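Local coordinates for protein putative mandelate racemase (Bordetella bronchiseptica, PDB 3OZY) that is of unknown function but, as an enolase superfamily member, probably uses a magnesium ion to stabilise an enolate formed from a carboxylate substrate such as a sugar diacid, at residues 84-87 against 88-92; 99-102 against 103-106. All coordinates share one frame; numbering follows the deposited sequence.

How the contacts relate
Contacts 1 and 2 follow one another along the chain, both within the N-terminal domain of the mandelate racemase / muconate lactonizing enzyme family. Contact 1 lies wholly on helix 81-97; contact 2 covers the loop after it and the first turn of helix 102-122. Their centres are about 12 Å apart, and they touch where Phe89 CE1 meets Ile104 CD1 at 3.8 Å, a packing contact between consecutive helices. Both also reach the second subunit, so these two helices and the loop between them serve the domain interior and the dimer interface. The magnesium ion of contact 1 is distinct from the one held by Asp201, Glu227 and Glu254 in the barrel.

Contact 1. Residues 84-87 against 88-92; sequences LWHK and VFHGE. With MG (magnesium ion), chain D.
His86 and His90, one helical turn apart, bind a single magnesium ion from the same side of helix 81-97. His86 uses ND1, 2.1 Å from the magnesium ion, and His90 uses NE2, 2.2 Å from it; a water molecule lies at a longer 2.5 Å from the magnesium ion. The two imidazoles point the same way and meet rim to rim, their planes at 21°, with neither over the face of the other. In both, CG lies anti to the carbonyl carbon (chi1 near -65°), which carries both rings out on the same side of the helix and leaves the metal between their nitrogens. This i, i+4 histidine pair is a familiar way for a helix to hold a metal, and here it is separate from the magnesium site of the barrel. The metal side is partly exposed, although Met387 and Gly386 of the second subunit pack against His86 and His90.

On the buried side Trp85 and Phe89 pack together, against Met107 and Ile104 of helix 102-122. Their rings run near parallel, planes at 17° and centroids 5.0 Å apart, but are slid so far that they barely overlap; CZ3 of Trp85 comes within 3.6 Å of CB of Phe89. These aromatics also back the metal ligands: Trp85 CE3 sits over one face of the His86 imidazole, and Phe89 CD2 over one face of His90. Trp85 NE1 is hydrogen-bonded to Gly282 O, while the extended chain of Lys87 takes NZ to a hydrogen bond with Gln72 O and a salt bridge with Glu76. The helix itself sets the spacing of the histidines: His90 N donates to His86 O at 3.0 Å.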
loop_
_atom_site.group_PDB
_atom_site.type_symbol
_atom_site.label_atom_id
_atom_site.label_comp_id
_atom_site.label_asym_id
_atom_site.label_seq_id
_atom_site.Cartn_x
_atom_site.Cartn_y
_atom_site.Cartn_z
ATOM N N LEU A 84 4.551 19.793 -4.695
ATOM C CA LEU A 84 4.467 18.657 -5.611
ATOM C C LEU A 84 4.249 17.322 -4.898
ATOM O O LEU A 84 3.560 16.439 -5.427
ATOM C CB LEU A 84 5.699 18.601 -6.517
ATOM C CG LEU A 84 5.779 19.770 -7.502
ATOM C CD1 LEU A 84 7.124 19.771 -8.212
ATOM C CD2 LEU A 84 4.636 19.726 -8.513
ATOM N N TRP A 85 4.799 17.179 -3.690
ATOM C CA TRP A 85 4.579 15.958 -2.915
ATOM C C TRP A 85 3.088 15.766 -2.691
ATOM O O TRP A 85 2.528 14.693 -2.925
ATOM C CB TRP A 85 5.303 16.024 -1.563
ATOM C CG TRP A 85 5.416 14.670 -0.916
ATOM C CD1 TRP A 85 6.481 13.816 -0.992
ATOM C CD2 TRP A 85 4.412 13.993 -0.139
ATOM N NE1 TRP A 85 6.210 12.661 -0.303
ATOM C CE2 TRP A 85 4.950 12.743 0.232
ATOM C CE3 TRP A 85 3.124 14.331 0.295
ATOM C CZ2 TRP A 85 4.244 11.823 1.005
ATOM C CZ3 TRP A 85 2.417 13.408 1.070
ATOM C CH2 TRP A 85 2.983 12.171 1.414
ATOM N N HIS A 86 2.443 16.829 -2.231
ATOM C CA HIS A 86 1.028 16.764 -1.900
ATOM C C HIS A 86 0.131 16.701 -3.125
ATOM O O HIS A 86 -0.872 15.979 -3.126
ATOM C CB HIS A 86 0.684 17.889 -0.926
ATOM C CG HIS A 86 1.368 17.713 0.390
ATOM N ND1 HIS A 86 0.791 17.028 1.434
ATOM C CD2 HIS A 86 2.620 18.026 0.797
ATOM C CE1 HIS A 86 1.632 16.977 2.448
ATOM N NE2 HIS A 86 2.755 17.568 2.086
ATOM N N LYS A 87 0.520 17.391 -4.191
ATOM C CA LYS A 87 -0.216 17.298 -5.438
ATOM C C LYS A 87 -0.271 15.835 -5.891
ATOM O O LYS A 87 -1.322 15.330 -6.300
ATOM C CB LYS A 87 0.450 18.159 -6.515
ATOM C CG LYS A 87 -0.313 18.157 -7.820
ATOM C CD LYS A 87 0.393 18.925 -8.921
ATOM C CE LYS A 87 -0.519 18.984 -10.144
ATOM N NZ LYS A 87 0.177 19.465 -11.369
ATOM N N VAL A 88 0.863 15.148 -5.806
ATOM C CA VAL A 88 0.947 13.761 -6.256
ATOM C C VAL A 88 0.217 12.797 -5.314
ATOM O O VAL A 88 -0.537 11.926 -5.759
ATOM C CB VAL A 88 2.420 13.350 -6.430
ATOM C CG1 VAL A 88 2.564 11.836 -6.588
ATOM C CG2 VAL A 88 3.030 14.079 -7.624
ATOM N N PHE A 89 0.425 12.964 -4.012
ATOM C CA PHE A 89 -0.186 12.060 -3.035
ATOM C C PHE A 89 -1.712 12.117 -3.057
ATOM O O PHE A 89 -2.386 11.091 -3.144
ATOM C CB PHE A 89 0.348 12.367 -1.627
ATOM C CG PHE A 89 -0.222 11.484 -0.541
ATOM C CD1 PHE A 89 0.361 10.256 -0.243
ATOM C CD2 PHE A 89 -1.304 11.910 0.217
ATOM C CE1 PHE A 89 -0.154 9.449 0.765
ATOM C CE2 PHE A 89 -1.828 11.108 1.224
ATOM C CZ PHE A 89 -1.246 9.877 1.504
ATOM N N HIS A 90 -2.254 13.329 -2.969
ATOM C CA HIS A 90 -3.704 13.508 -2.920
ATOM C C HIS A 90 -4.349 13.394 -4.295
ATOM O O HIS A 90 -5.497 12.957 -4.414
ATOM C CB HIS A 90 -4.061 14.853 -2.282
ATOM C CG HIS A 90 -3.625 14.961 -0.859
ATOM N ND1 HIS A 90 -4.236 14.253 0.154
ATOM C CD2 HIS A 90 -2.626 15.665 -0.280
ATOM C CE1 HIS A 90 -3.637 14.524 1.298
ATOM N NE2 HIS A 90 -2.658 15.376 1.062
ATOM N N GLY A 91 -3.615 13.777 -5.334
ATOM C CA GLY A 91 -4.164 13.745 -6.678
ATOM C C GLY A 91 -4.267 12.346 -7.245
ATOM O O GLY A 91 -5.241 12.026 -7.928
ATOM N N GLU A 92 -3.276 11.504 -6.951
ATOM C CA GLU A 92 -3.192 10.164 -7.543
ATOM C C GLU A 92 -2.856 9.024 -6.590
ATOM O O GLU A 92 -3.547 8.015 -6.561
ATOM C CB GLU A 92 -2.129 10.122 -8.652
ATOM C CG GLU A 92 -2.568 10.703 -9.982
ATOM C CD GLU A 92 -3.412 9.746 -10.811
ATOM O OE1 GLU A 92 -3.784 8.660 -10.320
ATOM O OE2 GLU A 92 -3.698 10.091 -11.977
HETATM MG MG MG D . -1.195 16.704 2.144
HETATM O O HOH W 1 -2.154 18.940 1.868
#

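Contact 2. Residues 99-102 against 103-106; sequences HRSV and GIAA
This is a helix N-cap, formed where the buried loop after helix 81-97 turns into helix 102-122 of the N-terminal domain. Ser101 occupies the cap position, and its hydroxyl oxygen accepts from the amides of the second and third helix residues, Gly103 and Ile104. Both bonds are weak: OG of Ser101 is 3.0 Å from Gly103 N, with a bent approach of 126°, and 3.4 Å from Ile104 N. A chi1 of 70° places OG between the backbone N and the carbonyl carbon, and from there it leans over the start of the helix. OG is also hydrogen-bonded to Gly98 O, so the hydroxyl ties the end of the loop to the helix start.

The carbonyl of Ser101 adds weak bonds to the amides of Ile104 and Ala105, and the regular helical pattern is established one residue later, when Ala106 N donates to Val102 O at 2.9 Å and 164°.

Back in the loop, His99 and Arg100 lean on each other, CG of Arg100 lying over one face of the imidazole. His99 ND1 is hydrogen-bonded to Asp233 of the second subunit, and Arg100 NH2 forms a salt bridge with the same carboxylate. The loop thus belongs to the dimer interface as well as to the cap. On the inner side Ile104 folds its longer branch back over the loop, CG1 reaching 3.5 Å from His99 O.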
loop_
_atom_site.group_PDB
_atom_site.type_symbol
_atom_site.label_atom_id
_atom_site.label_comp_id
_atom_site.label_asym_id
_atom_site.label_seq_id
_atom_site.Cartn_x
_atom_site.Cartn_y
_atom_site.Cartn_z
ATOM N N HIS A 99 -2.546 3.653 -0.043
ATOM C CA HIS A 99 -1.872 4.579 0.857
ATOM C C HIS A 99 -0.539 4.073 1.450
ATOM O O HIS A 99 0.260 4.895 1.889
ATOM C CB HIS A 99 -2.829 5.069 1.956
ATOM C CG HIS A 99 -3.235 4.019 2.947
ATOM N ND1 HIS A 99 -3.383 4.296 4.291
ATOM C CD2 HIS A 99 -3.537 2.707 2.800
ATOM C CE1 HIS A 99 -3.754 3.198 4.927
ATOM N NE2 HIS A 99 -3.851 2.217 4.046
ATOM N N ARG A 100 -0.302 2.754 1.460
ATOM C CA ARG A 100 0.965 2.194 1.975
ATOM C C ARG A 100 1.491 1.194 0.955
ATOM O O ARG A 100 1.327 -0.021 1.103
ATOM C CB ARG A 100 0.768 1.542 3.350
ATOM C CG ARG A 100 -0.071 2.377 4.341
ATOM C CD ARG A 100 0.660 3.641 4.839
ATOM N NE ARG A 100 -0.237 4.429 5.691
ATOM C CZ ARG A 100 -0.522 4.142 6.956
ATOM N NH1 ARG A 100 0.062 3.114 7.552
ATOM N NH2 ARG A 100 -1.386 4.898 7.637
ATOM N N SER A 101 2.128 1.713 -0.088
ATOM C CA SER A 101 2.240 0.950 -1.317
ATOM C C SER A 101 3.516 1.216 -2.091
ATOM O O SER A 101 4.262 2.158 -1.817
ATOM C CB SER A 101 1.075 1.334 -2.229
ATOM O OG SER A 101 1.260 2.665 -2.707
ATOM N N VAL A 102 3.724 0.383 -3.107
ATOM C CA VAL A 102 4.735 0.626 -4.126
ATOM C C VAL A 102 4.597 2.024 -4.759
ATOM O O VAL A 102 5.584 2.587 -5.235
ATOM C CB VAL A 102 4.698 -0.489 -5.207
ATOM C CG1 VAL A 102 3.358 -0.502 -5.941
ATOM C CG2 VAL A 102 5.866 -0.368 -6.170
ATOM N N GLY A 103 3.386 2.588 -4.772
ATOM C CA GLY A 103 3.216 3.944 -5.266
ATOM C C GLY A 103 3.913 4.974 -4.386
ATOM O O GLY A 103 4.409 5.994 -4.874
ATOM N N ILE A 104 3.942 4.718 -3.083
ATOM C CA ILE A 104 4.670 5.589 -2.162
ATOM C C ILE A 104 6.185 5.482 -2.395
ATOM O O ILE A 104 6.891 6.492 -2.359
ATOM C CB ILE A 104 4.306 5.283 -0.684
ATOM C CG1 ILE A 104 2.783 5.393 -0.455
ATOM C CG2 ILE A 104 5.088 6.193 0.262
ATOM C CD1 ILE A 104 2.231 6.832 -0.539
ATOM N N ALA A 105 6.673 4.267 -2.655
ATOM C CA ALA A 105 8.075 4.099 -3.029
ATOM C C ALA A 105 8.370 4.849 -4.333
ATOM O O ALA A 105 9.362 5.566 -4.434
ATOM C CB ALA A 105 8.433 2.614 -3.148
ATOM N N ALA A 106 7.489 4.710 -5.318
ATOM C CA ALA A 106 7.630 5.455 -6.573
ATOM C C ALA A 106 7.728 6.970 -6.336
ATOM O O ALA A 106 8.611 7.641 -6.879
ATOM C CB ALA A 106 6.471 5.118 -7.530
#